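Side-chain contacts in monosaccharide ABC transporter substrate-binding protein, CUT2 family (Bradyrhizobium sp., PDB 4YHS), which probably captures a sugar or sugar-like solute in the periplasm and delivers it to the membrane components of an ABC importer: residues Trp59-Ser64 with Arg312-Lys317; Asp237-Ala242 with Arg265-Lys270; Ala257-Ile262 with Val271-Phe276. All blocks are in the same frame, centred on the assembly; numbering follows the deposited sequence.

The three contacts lie in the two lobes of a type I periplasmic binding protein fold. Interaction 1 joins strand 60-65 to the end of helix 299-314 in the lobe built on the larger mixed sheet; interactions 2 and 3 belong to the lobe with the four-stranded parallel sheet, on the other side of the chain's centre. The centres of interactions 1 and 2 are 51 Å apart, those of 1 and 3 42 Å. Interactions 2 and 3, 10 Å apart between centres, form one continuous patch: Leu-239 CD1 packs 4.2 Å from Ile-262 CD1, and Leu-267 N probably donates a hydrogen bond to Ile-262 O, at 3.0 Å.

Interaction 1 of 3, residues Trp59-Ser64 with Arg312-Lys317; sequences WKLCVS and RILEGK
Trp-59 lays its indole against Leu-314 and Glu-315 where strand 60-65 enters the mixed sheet of one lobe of this periplasmic binding protein fold and helix 299-314 ends. Its CG stands beside the backbone N, anti to the carbonyl carbon (chi1 -58°), which lays one indole face against Leu-314 CB. That carbon sits over the centre of the six-membered ring, 3.8 Å from its centroid and almost on the ring normal, a CH-pi contact; Leu-314 CD1 extends the cover to Trp-59 CD2, also at 3.8 Å. At the ring edge Trp-59 NE1 donates to Glu-315 OE2 at 2.9 Å, nearly straight (165°) and in the ring plane; Glu-315 OE2 accepts with its anti lone pair. Replacing the indole with an alanine is likely to uncover Leu-314 CB and CD1 and to leave Glu-315 OE2 with Ser-56 N but without the ring N-H. Further along, Leu-61 brings its CD2 to 4.1 Å from Leu-314 CD1, while Val-307 and Ala-310 of the same helix also touch its side chain. The next residue, Cys-62, is disulfide-bonded to Cys-112. Beyond the helix the chain turns through Gly-316 in a Schellman motif, which brings Lys-317 back to the carboxylate: Lys-317 NZ forms a salt bridge with Glu-315 OE1 at 3.0 Å, on the anti side of that oxygen but tilted out of the carboxylate plane.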
# COMPACT_ATOMS: atom_id res chain seq x y z
N TRP A 59 22.19 -15.14 -3.17
CA TRP A 59 22.43 -13.71 -2.99
C TRP A 59 22.08 -13.27 -1.57
O TRP A 59 21.12 -13.75 -0.99
CB TRP A 59 21.63 -12.90 -4.00
CG TRP A 59 21.93 -13.25 -5.43
CD1 TRP A 59 21.14 -13.96 -6.29
CD2 TRP A 59 23.11 -12.91 -6.14
NE1 TRP A 59 21.76 -14.09 -7.51
CE2 TRP A 59 22.98 -13.46 -7.44
CE3 TRP A 59 24.27 -12.21 -5.81
CZ2 TRP A 59 23.95 -13.30 -8.41
CZ3 TRP A 59 25.24 -12.05 -6.78
CH2 TRP A 59 25.08 -12.60 -8.06
N LYS A 60 22.90 -12.39 -1.01
CA LYS A 60 22.57 -11.74 0.26
C LYS A 60 21.83 -10.42 0.06
O LYS A 60 22.35 -9.52 -0.61
CB LYS A 60 23.84 -11.47 1.06
CG LYS A 60 24.49 -12.72 1.66
CD LYS A 60 25.62 -12.36 2.66
CE LYS A 60 25.15 -11.53 3.88
NZ LYS A 60 24.70 -12.37 5.04
N LEU A 61 20.65 -10.30 0.65
CA LEU A 61 19.82 -9.11 0.50
C LEU A 61 19.63 -8.46 1.85
O LEU A 61 19.08 -9.08 2.76
CB LEU A 61 18.43 -9.44 -0.07
CG LEU A 61 18.38 -10.21 -1.39
CD1 LEU A 61 16.95 -10.40 -1.84
CD2 LEU A 61 19.20 -9.52 -2.47
N CYS A 62 20.09 -7.22 1.98
CA CYS A 62 19.81 -6.45 3.19
C CYS A 62 18.47 -5.77 2.98
O CYS A 62 18.27 -5.11 1.95
CB CYS A 62 20.92 -5.43 3.47
SG CYS A 62 20.48 -4.25 4.76
N VAL A 63 17.55 -5.93 3.93
CA VAL A 63 16.22 -5.32 3.82
C VAL A 63 16.04 -4.41 5.03
O VAL A 63 16.09 -4.87 6.17
CB VAL A 63 15.09 -6.37 3.75
CG1 VAL A 63 13.74 -5.66 3.45
CG2 VAL A 63 15.40 -7.38 2.66
N SER A 64 15.79 -3.13 4.76
CA SER A 64 15.64 -2.09 5.80
C SER A 64 14.21 -1.54 5.84
O SER A 64 13.72 -0.98 4.85
CB SER A 64 16.65 -0.97 5.55
OG SER A 64 16.41 0.18 6.34
N ARG A 312 17.22 -10.16 -10.11
CA ARG A 312 17.38 -9.99 -11.57
C ARG A 312 18.55 -9.04 -11.88
O ARG A 312 19.36 -9.31 -12.77
CB ARG A 312 16.08 -9.48 -12.21
CG ARG A 312 14.97 -10.52 -12.32
CD ARG A 312 13.61 -9.89 -12.73
NE ARG A 312 12.64 -10.93 -13.03
CZ ARG A 312 12.63 -11.65 -14.15
NH1 ARG A 312 13.54 -11.43 -15.10
NH2 ARG A 312 11.70 -12.60 -14.34
N ILE A 313 18.62 -7.94 -11.13
CA ILE A 313 19.69 -6.96 -11.30
C ILE A 313 21.03 -7.63 -11.02
O ILE A 313 21.96 -7.58 -11.84
CB ILE A 313 19.45 -5.73 -10.38
CG1 ILE A 313 18.24 -4.93 -10.86
CG2 ILE A 313 20.66 -4.79 -10.31
CD1 ILE A 313 17.69 -4.02 -9.79
N LEU A 314 21.14 -8.30 -9.87
CA LEU A 314 22.40 -8.94 -9.49
C LEU A 314 22.85 -9.97 -10.53
O LEU A 314 24.06 -10.21 -10.73
CB LEU A 314 22.27 -9.61 -8.11
CG LEU A 314 22.21 -8.67 -6.91
CD1 LEU A 314 21.70 -9.41 -5.71
CD2 LEU A 314 23.59 -8.15 -6.64
N GLU A 315 21.89 -10.56 -11.23
CA GLU A 315 22.21 -11.60 -12.22
C GLU A 315 22.28 -11.05 -13.65
O GLU A 315 22.48 -11.81 -14.60
CB GLU A 315 21.18 -12.73 -12.12
CG GLU A 315 21.22 -13.44 -10.77
CD GLU A 315 20.31 -14.64 -10.71
OE1 GLU A 315 19.66 -14.95 -11.73
OE2 GLU A 315 20.25 -15.27 -9.64
N GLY A 316 22.13 -9.74 -13.80
CA GLY A 316 22.18 -9.11 -15.10
C GLY A 316 21.01 -9.44 -16.02
O GLY A 316 21.13 -9.32 -17.25
N LYS A 317 19.88 -9.86 -15.44
CA LYS A 317 18.71 -10.22 -16.22
C LYS A 317 17.79 -9.03 -16.44
O LYS A 317 17.86 -8.04 -15.71
CB LYS A 317 17.94 -11.35 -15.52
CG LYS A 317 18.68 -12.69 -15.57
CD LYS A 317 17.88 -13.80 -14.90
CE LYS A 317 18.45 -15.17 -15.20
NZ LYS A 317 19.85 -15.31 -14.74

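Interaction 2 of 3, residues Asp237-Ala242 with Arg265-Lys270; sequences DALQAA and RGLKGK
Arg-265 starts with CG anti to the carbonyl carbon and runs extended from CG to NE, which carries its guanidinium across to Leu-239 and Gln-240 on the last turn of helix 228-241. Gln-240 instead bends at chi2 (-62°), folding its amide back to meet the arginine. The contact lies in the lobe with the four-stranded parallel sheet of this periplasmic binding protein fold, where the end of one helix meets the loop that leads from helix 252-264 into strand 272-275. Gly-266, with positive phi, closes the preceding helix in a Schellman motif.

Leu-239 covers one face of the guanidinium: its CB lies 3.9 Å from Arg-265 CZ, above the centre of the group. The methyl beyond it lies against the aliphatic part of the arginine, with Leu-239 CD1 3.8 Å from Arg-265 CD. One leucine thus touches both the guanidinium face and the carbon chain that carries it. The polar bond is made at the edge, where Arg-265 NH2 donates to Gln-240 OE1 at 2.8 Å. It is noticeably bent, at 143°, and the amide and guanidinium planes stand 54° apart, so the two groups do not lie flat together. The oxygen is also tilted from the guanidinium plane, and the donor from the carbonyl plane. Gln-240 CG reaches the same nitrogen, 3.3 Å from Arg-265 NH2. Apolar packing continues beside this polar bond, where Leu-267, from the loop beyond Gly-266, meets the buried Leu-239 methyl to methyl, Leu-267 CD1 lying 4.1 Å from Leu-239 CD1.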
# COMPACT_ATOMS: atom_id res chain seq x y z
N ASP A 237 -20.22 13.62 13.95
CA ASP A 237 -20.60 14.98 13.65
C ASP A 237 -21.20 15.09 12.26
O ASP A 237 -22.17 15.83 12.07
CB ASP A 237 -19.39 15.91 13.78
CG ASP A 237 -18.98 16.15 15.23
OD1 ASP A 237 -19.76 15.83 16.15
OD2 ASP A 237 -17.85 16.65 15.42
N ALA A 238 -20.67 14.32 11.31
CA ALA A 238 -21.17 14.34 9.95
C ALA A 238 -22.60 13.77 9.88
O ALA A 238 -23.48 14.35 9.23
CB ALA A 238 -20.25 13.57 9.03
N LEU A 239 -22.82 12.65 10.55
CA LEU A 239 -24.15 12.03 10.57
C LEU A 239 -25.17 12.95 11.19
O LEU A 239 -26.33 12.99 10.78
CB LEU A 239 -24.09 10.69 11.31
CG LEU A 239 -23.26 9.62 10.58
CD1 LEU A 239 -23.08 8.38 11.40
CD2 LEU A 239 -23.87 9.25 9.24
N GLN A 240 -24.75 13.72 12.19
CA GLN A 240 -25.65 14.64 12.85
C GLN A 240 -26.05 15.73 11.87
O GLN A 240 -27.21 16.09 11.77
CB GLN A 240 -25.01 15.27 14.08
CG GLN A 240 -25.09 14.44 15.34
CD GLN A 240 -26.53 14.21 15.79
OE1 GLN A 240 -26.86 13.12 16.26
NE2 GLN A 240 -27.37 15.23 15.65
N ALA A 241 -25.06 16.24 11.14
CA ALA A 241 -25.28 17.35 10.22
C ALA A 241 -26.04 16.96 8.94
O ALA A 241 -26.85 17.74 8.44
CB ALA A 241 -23.94 17.97 9.84
N ALA A 242 -25.79 15.75 8.45
CA ALA A 242 -26.37 15.26 7.19
C ALA A 242 -27.01 13.91 7.41
O ALA A 242 -26.42 12.86 7.09
CB ALA A 242 -25.29 15.15 6.11
N ARG A 265 -26.41 3.70 16.02
CA ARG A 265 -27.42 4.64 15.50
C ARG A 265 -28.52 3.95 14.71
O ARG A 265 -29.43 4.60 14.21
CB ARG A 265 -26.76 5.68 14.61
CG ARG A 265 -26.00 6.74 15.38
CD ARG A 265 -25.25 7.64 14.41
NE ARG A 265 -24.86 8.93 14.99
CZ ARG A 265 -25.56 10.06 14.88
NH1 ARG A 265 -26.71 10.10 14.22
NH2 ARG A 265 -25.09 11.16 15.44
N GLY A 266 -28.43 2.63 14.57
CA GLY A 266 -29.43 1.88 13.82
C GLY A 266 -29.44 2.16 12.32
O GLY A 266 -30.49 2.10 11.67
N LEU A 267 -28.26 2.44 11.77
CA LEU A 267 -28.10 2.79 10.36
C LEU A 267 -27.54 1.67 9.49
O LEU A 267 -27.19 1.90 8.34
CB LEU A 267 -27.16 4.01 10.24
CG LEU A 267 -27.64 5.28 10.92
CD1 LEU A 267 -26.56 6.37 10.85
CD2 LEU A 267 -28.92 5.79 10.31
N LYS A 268 -27.45 0.45 10.01
CA LYS A 268 -26.84 -0.61 9.22
C LYS A 268 -27.62 -0.80 7.91
O LYS A 268 -28.85 -0.81 7.91
CB LYS A 268 -26.80 -1.90 10.03
CG LYS A 268 -26.02 -3.03 9.37
CD LYS A 268 -26.69 -4.40 9.60
CE LYS A 268 -25.77 -5.40 10.29
NZ LYS A 268 -26.29 -6.79 10.13
N GLY A 269 -26.89 -0.89 6.79
CA GLY A 269 -27.49 -1.01 5.47
C GLY A 269 -28.07 0.28 4.90
O GLY A 269 -28.36 0.34 3.68
N LYS A 270 -28.26 1.30 5.74
CA LYS A 270 -28.68 2.62 5.27
C LYS A 270 -27.48 3.46 4.87
O LYS A 270 -27.56 4.29 3.96
CB LYS A 270 -29.46 3.38 6.34
CG LYS A 270 -30.78 2.72 6.75
CD LYS A 270 -31.58 3.65 7.65
CE LYS A 270 -32.78 2.95 8.24
NZ LYS A 270 -33.38 3.75 9.33

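Interaction 3 of 3, residues Ala257-Ile262 with Val271-Phe276; sequences AAQGLI and VDLLAF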
# COMPACT_ATOMS: atom_id res chain seq x y z
N ALA A 257 -13.79 2.36 12.65
CA ALA A 257 -14.45 3.01 13.78
C ALA A 257 -15.94 3.26 13.49
O ALA A 257 -16.76 3.21 14.41
CB ALA A 257 -13.71 4.33 14.15
N ALA A 258 -16.29 3.47 12.22
CA ALA A 258 -17.67 3.81 11.84
C ALA A 258 -18.63 2.62 12.01
O ALA A 258 -19.84 2.80 12.19
CB ALA A 258 -17.71 4.31 10.39
N GLN A 259 -18.09 1.40 12.01
CA GLN A 259 -18.96 0.21 12.10
C GLN A 259 -19.81 0.25 13.36
O GLN A 259 -21.04 -0.03 13.35
CB GLN A 259 -18.11 -1.06 12.08
CG GLN A 259 -17.28 -1.29 10.86
CD GLN A 259 -16.41 -2.51 11.05
OE1 GLN A 259 -16.66 -3.57 10.47
NE2 GLN A 259 -15.39 -2.37 11.89
N GLY A 260 -19.18 0.61 14.48
CA GLY A 260 -19.86 0.64 15.77
C GLY A 260 -20.87 1.76 15.87
O GLY A 260 -21.96 1.62 16.46
N LEU A 261 -20.49 2.91 15.32
CA LEU A 261 -21.38 4.07 15.24
C LEU A 261 -22.61 3.78 14.41
O LEU A 261 -23.74 4.16 14.76
CB LEU A 261 -20.63 5.28 14.63
CG LEU A 261 -19.27 5.64 15.21
CD1 LEU A 261 -18.75 6.89 14.52
CD2 LEU A 261 -19.34 5.83 16.71
N ILE A 262 -22.40 3.14 13.27
CA ILE A 262 -23.53 2.75 12.41
C ILE A 262 -24.44 1.81 13.18
O ILE A 262 -25.66 1.95 13.16
CB ILE A 262 -23.04 2.07 11.10
CG1 ILE A 262 -22.33 3.07 10.19
CG2 ILE A 262 -24.20 1.43 10.33
CD1 ILE A 262 -23.01 4.39 10.00
N VAL A 271 -26.40 3.30 5.63
CA VAL A 271 -25.15 3.95 5.32
C VAL A 271 -24.11 2.87 5.12
O VAL A 271 -23.95 2.01 5.99
CB VAL A 271 -24.73 4.90 6.46
CG1 VAL A 271 -23.35 5.54 6.17
CG2 VAL A 271 -25.82 5.95 6.75
N ASP A 272 -23.45 2.88 3.96
CA ASP A 272 -22.35 1.96 3.71
C ASP A 272 -20.98 2.59 3.91
O ASP A 272 -20.79 3.81 3.73
CB ASP A 272 -22.45 1.42 2.29
CG ASP A 272 -23.51 0.35 2.17
OD1 ASP A 272 -23.30 -0.72 2.74
OD2 ASP A 272 -24.55 0.60 1.54
N LEU A 273 -20.04 1.74 4.31
CA LEU A 273 -18.70 2.20 4.68
C LEU A 273 -17.67 1.78 3.65
O LEU A 273 -17.70 0.65 3.15
CB LEU A 273 -18.33 1.66 6.06
CG LEU A 273 -19.41 1.86 7.12
CD1 LEU A 273 -19.00 1.19 8.42
CD2 LEU A 273 -19.63 3.36 7.36
N LEU A 274 -16.74 2.68 3.35
CA LEU A 274 -15.63 2.33 2.48
C LEU A 274 -14.36 2.91 3.04
O LEU A 274 -14.38 3.94 3.72
CB LEU A 274 -15.87 2.85 1.05
CG LEU A 274 -16.98 2.26 0.17
CD1 LEU A 274 -18.31 2.97 0.37
CD2 LEU A 274 -16.54 2.35 -1.27
N ALA A 275 -13.24 2.21 2.78
CA ALA A 275 -11.92 2.73 3.09
C ALA A 275 -11.15 2.88 1.77
O ALA A 275 -11.49 2.20 0.79
CB ALA A 275 -11.16 1.80 4.06
N PHE A 276 -10.15 3.77 1.72
CA PHE A 276 -9.33 3.86 0.50
C PHE A 276 -7.99 3.14 0.66
O PHE A 276 -7.10 3.27 -0.19
CB PHE A 276 -9.10 5.32 0.05
CG PHE A 276 -8.34 6.20 1.01
CD1 PHE A 276 -6.95 6.30 0.94
CD2 PHE A 276 -9.02 7.00 1.91
CE1 PHE A 276 -6.24 7.15 1.80
CE2 PHE A 276 -8.33 7.86 2.75
CZ PHE A 276 -6.94 7.93 2.71
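Leu-273 packs from strand 272-275 against Ala-258, Gln-259 and Ile-262 on helix 252-264, within the beta-alpha-beta unit formed by strand 247-250, this helix and strand 272-275. Helix and strand segments run antiparallel (173°), their axes 9.3 Å apart at closest approach, and side chains fill the interval. The leucine has CG anti to its carbonyl carbon (chi1 -48°) and an extended second torsion, and both its methyls meet Ala-258 CB. Leu-273 CD2 lies 3.7 Å from Ala-258 CB and goes on to Ile-262 CG1, at 3.9 Å. Leu-273 CD1 instead continues to the helix backbone, 3.7 Å from Gln-259 N, and also touches the aliphatic part of Gln-259, whose amide NE2 bonds back to Glu-256 O. The small side chain of Ala-258 probably allows this close approach.

Ile-262 bends at its second torsion (chi2 -47°), with CG1 against Leu-273 and the terminal methyl turned to Val-271. Val-248 of the neighbouring strand touches both Val-271 and Leu-273, extending this apolar core across the sheet. Just before the strand, Ile-262 CD1 rests 4.0 Å from Val-271 CB and equally near Val-271 CG1.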